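Local coordinates for protein oxidoreductase YdhF (Escherichia coli, PDB 1OG6) that probably acts as an NADPH-dependent oxidoreductase of the aldo/keto reductase family, built on an alpha/beta barrel that holds the cofactor, at residues Ser210-Gly215 / Gln244-Trp249. Numbering follows the deposited sequence.
With NAP (NADP nicotinamide-adenine-dinucleotide phosphate), chain F.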
ATOM      1  N   SER C 210     -20.218   5.166  12.428  1.00 39.64           N
ATOM      2  CA  SER C 210     -21.305   4.481  11.744  1.00 42.02           C
ATOM      3  C   SER C 210     -21.222   2.961  11.862  1.00 43.37           C
ATOM      4  O   SER C 210     -21.339   2.245  10.863  1.00 44.02           O
ATOM      5  CB  SER C 210     -21.345   4.902  10.273  1.00 42.41           C
ATOM      6  OG  SER C 210     -21.678   6.274  10.153  1.00 41.48           O
ATOM      7  N   CYS C 211     -21.023   2.477  13.088  1.00 45.18           N
ATOM      8  CA  CYS C 211     -20.934   1.043  13.351  1.00 47.08           C
ATOM      9  C   CYS C 211     -22.223   0.383  12.919  1.00 48.55           C
ATOM     10  O   CYS C 211     -22.246  -0.810  12.615  1.00 49.33           O
ATOM     11  CB  CYS C 211     -20.721   0.766  14.834  1.00 46.16           C
ATOM     12  SG  CYS C 211     -19.244   1.513  15.499  1.00 48.37           S
ATOM     13  N   LEU C 212     -23.296   1.170  12.905  1.00 50.46           N
ATOM     14  CA  LEU C 212     -24.605   0.678  12.497  1.00 51.74           C
ATOM     15  C   LEU C 212     -24.906   1.130  11.074  1.00 53.02           C
ATOM     16  O   LEU C 212     -26.059   1.357  10.718  1.00 52.68           O
ATOM     17  CB  LEU C 212     -25.686   1.187  13.451  1.00 49.52           C
ATOM     18  CG  LEU C 212     -25.403   0.936  14.931  1.00 47.46           C
ATOM     19  CD1 LEU C 212     -26.659   1.213  15.731  1.00 47.36           C
ATOM     20  CD2 LEU C 212     -24.953  -0.499  15.140  1.00 46.47           C
ATOM     21  N   GLY C 213     -23.851   1.253  10.273  1.00 55.21           N
ATOM     22  CA  GLY C 213     -23.996   1.672   8.892  1.00 57.96           C
ATOM     23  C   GLY C 213     -24.872   2.897   8.758  1.00 60.39           C
ATOM     24  O   GLY C 213     -25.583   3.055   7.765  1.00 61.16           O
ATOM     25  N   GLY C 214     -24.827   3.764   9.766  1.00 62.26           N
ATOM     26  CA  GLY C 214     -25.625   4.978   9.743  1.00 63.55           C
ATOM     27  C   GLY C 214     -27.091   4.739  10.053  1.00 64.09           C
ATOM     28  O   GLY C 214     -27.917   5.639   9.902  1.00 64.47           O
ATOM     29  N   GLY C 215     -27.415   3.527  10.492  1.00 64.30           N
ATOM     30  CA  GLY C 215     -28.790   3.197  10.809  1.00 64.09           C
ATOM     31  C   GLY C 215     -29.450   2.357   9.735  1.00 64.39           C
ATOM     32  O   GLY C 215     -30.536   1.813   9.944  1.00 63.72           O
ATOM     33  N   GLN C 244     -26.048  -4.496  19.839  1.00 29.16           N
ATOM     34  CA  GLN C 244     -25.022  -4.773  20.841  1.00 28.24           C
ATOM     35  C   GLN C 244     -24.058  -5.810  20.320  1.00 27.92           C
ATOM     36  O   GLN C 244     -22.877  -5.786  20.662  1.00 28.48           O
ATOM     37  CB  GLN C 244     -25.631  -5.313  22.125  1.00 29.00           C
ATOM     38  CG  GLN C 244     -26.380  -4.317  22.947  1.00 33.50           C
ATOM     39  CD  GLN C 244     -26.921  -4.943  24.217  1.00 37.26           C
ATOM     40  OE1 GLN C 244     -26.161  -5.321  25.109  1.00 37.98           O
ATOM     41  NE2 GLN C 244     -28.243  -5.071  24.299  1.00 40.19           N
ATOM     42  N   VAL C 245     -24.570  -6.745  19.521  1.00 26.19           N
ATOM     43  CA  VAL C 245     -23.730  -7.788  18.947  1.00 24.24           C
ATOM     44  C   VAL C 245     -22.767  -7.113  17.965  1.00 24.38           C
ATOM     45  O   VAL C 245     -21.607  -7.501  17.847  1.00 24.29           O
ATOM     46  CB  VAL C 245     -24.584  -8.849  18.223  1.00 22.15           C
ATOM     47  CG1 VAL C 245     -23.713  -9.946  17.694  1.00 21.26           C
ATOM     48  CG2 VAL C 245     -25.592  -9.425  19.172  1.00 21.75           C
ATOM     49  N   VAL C 246     -23.250  -6.083  17.278  1.00 23.12           N
ATOM     50  CA  VAL C 246     -22.426  -5.350  16.336  1.00 21.96           C
ATOM     51  C   VAL C 246     -21.413  -4.513  17.108  1.00 22.56           C
ATOM     52  O   VAL C 246     -20.220  -4.586  16.849  1.00 24.69           O
ATOM     53  CB  VAL C 246     -23.278  -4.421  15.465  1.00 21.02           C
ATOM     54  CG1 VAL C 246     -22.428  -3.782  14.404  1.00 19.62           C
ATOM     55  CG2 VAL C 246     -24.392  -5.199  14.824  1.00 21.84           C
ATOM     56  N   ASN C 247     -21.884  -3.719  18.064  1.00 22.34           N
ATOM     57  CA  ASN C 247     -20.987  -2.884  18.857  1.00 22.66           C
ATOM     58  C   ASN C 247     -19.937  -3.754  19.556  1.00 23.48           C
ATOM     59  O   ASN C 247     -19.005  -3.244  20.151  1.00 24.95           O
ATOM     60  CB  ASN C 247     -21.788  -2.050  19.892  1.00 24.15           C
ATOM     61  CG  ASN C 247     -22.129  -0.617  19.392  1.00 27.07           C
ATOM     62  OD1 ASN C 247     -23.193  -0.063  19.689  1.00 25.44           O
ATOM     63  ND2 ASN C 247     -21.209  -0.022  18.650  1.00 27.49           N
ATOM     64  N   ALA C 248     -20.078  -5.073  19.480  1.00 24.49           N
ATOM     65  CA  ALA C 248     -19.115  -5.980  20.118  1.00 23.73           C
ATOM     66  C   ALA C 248     -18.214  -6.571  19.047  1.00 23.69           C
ATOM     67  O   ALA C 248     -17.008  -6.740  19.250  1.00 23.28           O
ATOM     68  CB  ALA C 248     -19.844  -7.096  20.865  1.00 22.60           C
ATOM     69  N   TRP C 249     -18.821  -6.899  17.908  1.00 22.92           N
ATOM     70  CA  TRP C 249     -18.096  -7.443  16.772  1.00 21.41           C
ATOM     71  C   TRP C 249     -16.986  -6.446  16.478  1.00 21.45           C
ATOM     72  O   TRP C 249     -15.852  -6.820  16.189  1.00 22.42           O
ATOM     73  CB  TRP C 249     -19.018  -7.541  15.559  1.00 19.57           C
ATOM     74  CG  TRP C 249     -18.336  -8.085  14.347  1.00 19.54           C
ATOM     75  CD1 TRP C 249     -18.148  -9.399  14.031  1.00 18.24           C
ATOM     76  CD2 TRP C 249     -17.699  -7.329  13.312  1.00 18.51           C
ATOM     77  NE1 TRP C 249     -17.432  -9.508  12.866  1.00 16.67           N
ATOM     78  CE2 TRP C 249     -17.143  -8.251  12.403  1.00 17.46           C
ATOM     79  CE3 TRP C 249     -17.541  -5.960  13.066  1.00 18.72           C
ATOM     80  CZ2 TRP C 249     -16.439  -7.849  11.266  1.00 16.16           C
ATOM     81  CZ3 TRP C 249     -16.839  -5.565  11.935  1.00 18.43           C
ATOM     82  CH2 TRP C 249     -16.297  -6.507  11.050  1.00 16.15           C
TER
HETATM   83  PA  NAP F1299     -24.460   4.931  13.697  1.00 65.10           P
HETATM   84  O1A NAP F1299     -24.497   4.010  12.630  0.62 64.24           O
HETATM   85  O2A NAP F1299     -23.941   4.654  15.092  0.65 64.98           O
HETATM   86  O5B NAP F1299     -25.928   5.534  13.939  1.00 64.28           O
HETATM   87  C5B NAP F1299     -27.028   4.601  13.984  1.00 64.53           C
HETATM   88  C4B NAP F1299     -28.267   5.440  13.522  0.78 63.66           C
HETATM   89  O4B NAP F1299     -29.356   4.438  13.551  0.99 64.03           O
HETATM   90  C3B NAP F1299     -28.738   6.529  14.521  0.60 63.31           C
HETATM   91  O3B NAP F1299     -29.081   7.654  13.721  1.00 61.10           O
HETATM   92  C2B NAP F1299     -29.954   5.983  15.244  0.90 63.55           C
HETATM   93  O2B NAP F1299     -31.024   6.918  15.350  0.32 64.46           O
HETATM   94  C1B NAP F1299     -30.414   4.747  14.415  1.00 63.65           C
HETATM   95  N9A NAP F1299     -30.694   3.625  15.297  0.87 63.23           N
HETATM   96  C8A NAP F1299     -30.021   3.135  16.402  1.00 63.22           C
HETATM   97  N7A NAP F1299     -30.586   2.080  16.960  0.62 63.21           N
HETATM   98  C5A NAP F1299     -31.704   1.867  16.164  1.00 62.95           C
HETATM   99  C6A NAP F1299     -32.704   0.883  16.257  0.75 63.05           C
HETATM  100  N6A NAP F1299     -32.794  -0.100  17.174  0.65 63.07           N
HETATM  101  N1A NAP F1299     -33.729   0.919  15.293  0.84 63.50           N
HETATM  102  N3A NAP F1299     -32.768   2.881  14.171  1.00 62.63           N
HETATM  103  C4A NAP F1299     -31.771   2.825  15.133  0.08 63.07           C
HETATM  104  O3  NAP F1299     -23.626   6.199  13.225  0.77 64.09           O
HETATM  105  PN  NAP F1299     -24.060   7.577  12.598  1.00 63.03           P
HETATM  106  O1N NAP F1299     -23.820   7.909  11.189  0.51 63.25           O
HETATM  107  O2N NAP F1299     -24.269   8.608  13.661  0.87 62.48           O
HETATM  108  O5D NAP F1299     -22.473   7.913  12.627  0.20 62.07           O
HETATM  109  C5D NAP F1299     -21.583   7.607  13.771  1.00 60.15           C
HETATM  110  C4D NAP F1299     -20.955   8.864  14.351  0.86 59.72           C
HETATM  111  O4D NAP F1299     -19.650   9.161  13.788  0.38 59.19           O
HETATM  112  C3D NAP F1299     -21.776  10.202  14.272  1.00 59.64           C
HETATM  113  O3D NAP F1299     -22.510  10.449  15.477  0.60 60.33           O
HETATM  114  O2D NAP F1299     -20.418  12.142  15.049  1.00 58.46           O
HETATM  115  C1D NAP F1299     -19.529  10.582  13.469  1.00 58.72           C
HETATM  116  N1N NAP F1299     -19.216  10.725  11.997  0.62 57.85           N
HETATM  117  C2N NAP F1299     -17.890  10.945  11.542  1.00 57.16           C
HETATM  118  C3N NAP F1299     -17.662  11.099  10.174  0.81 57.37           C
HETATM  119  C7N NAP F1299     -16.226  11.337   9.686  0.35 57.19           C
HETATM  120  O7N NAP F1299     -16.080  11.469   8.499  1.00 57.01           O
HETATM  121  N7N NAP F1299     -15.222  11.393  10.520  1.00 56.79           N
HETATM  122  C4N NAP F1299     -18.761  11.042   9.202  1.00 57.29           C
HETATM  123  C5N NAP F1299     -20.078  10.816   9.697  0.56 57.44           C
HETATM  124  C6N NAP F1299     -20.332  10.655  11.091  0.76 57.27           C
HETATM  125  P2B NAP F1299     -31.990   7.047  16.643  1.00 65.03           P
HETATM  126  O1X NAP F1299     -31.631   7.542  18.040  0.58 64.55           O
HETATM  127  O2X NAP F1299     -33.417   7.120  16.150  1.00 64.90           O
HETATM  128  O3X NAP F1299     -31.731   8.506  16.339  0.91 65.47           O
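Cys211 and Asn247 bring the two backbones nearest each other, CA to CA 6.8 Å, where a type I beta turn from Ser210 to Gly213 meets helix 242-251. The turn opens the loop after barrel strand 207-209 of the aldo/keto reductase fold, part of the NADP(+) site, and is closed by Gly213 N bonding to Ser210 O at 2.8 Å. The CB atoms of Cys211 and Val246 are directed toward the other segment. CG1 of Val246, anti to its own backbone N (chi1 -174°), reaches the carbonyl oxygen of Cys211. The same methyl meets Leu212 CD2 at 4.2 Å. Leu217 of helix 216-219 and Leu230 of helix 224-237 also pack on Val246. Beside this pair, the amide ND2 of Asn247 approaches CB of Cys211 at 3.9 Å and lies about as near to SG. No hydrogen bond links the segments. Leu212 has a second neighbour on its other branch: CD1 packs on the cofactor, 3.8 Å from NAP C5B and near the adenine carbon C8A. An alanine in place of Leu212 would probably open a gap between Val246 and the adenosine part of the cofactor and cost both their apolar neighbour. The loop 210-215 also holds the diphosphate. Gly214 N donates to NAP O1A at 2.9 Å, and Leu212 N makes a weak bond to the same oxygen. OG of Ser210 lies within hydrogen-bonding distance of NAP O1N and O5D. Gly213, Gly214 and Gly215 all have positive phi. The chemistry is thus divided: van der Waals contacts, without a hydrogen bond, set the loop against the helix, while backbone N-H groups and a serine hydroxyl face the NADP phosphates.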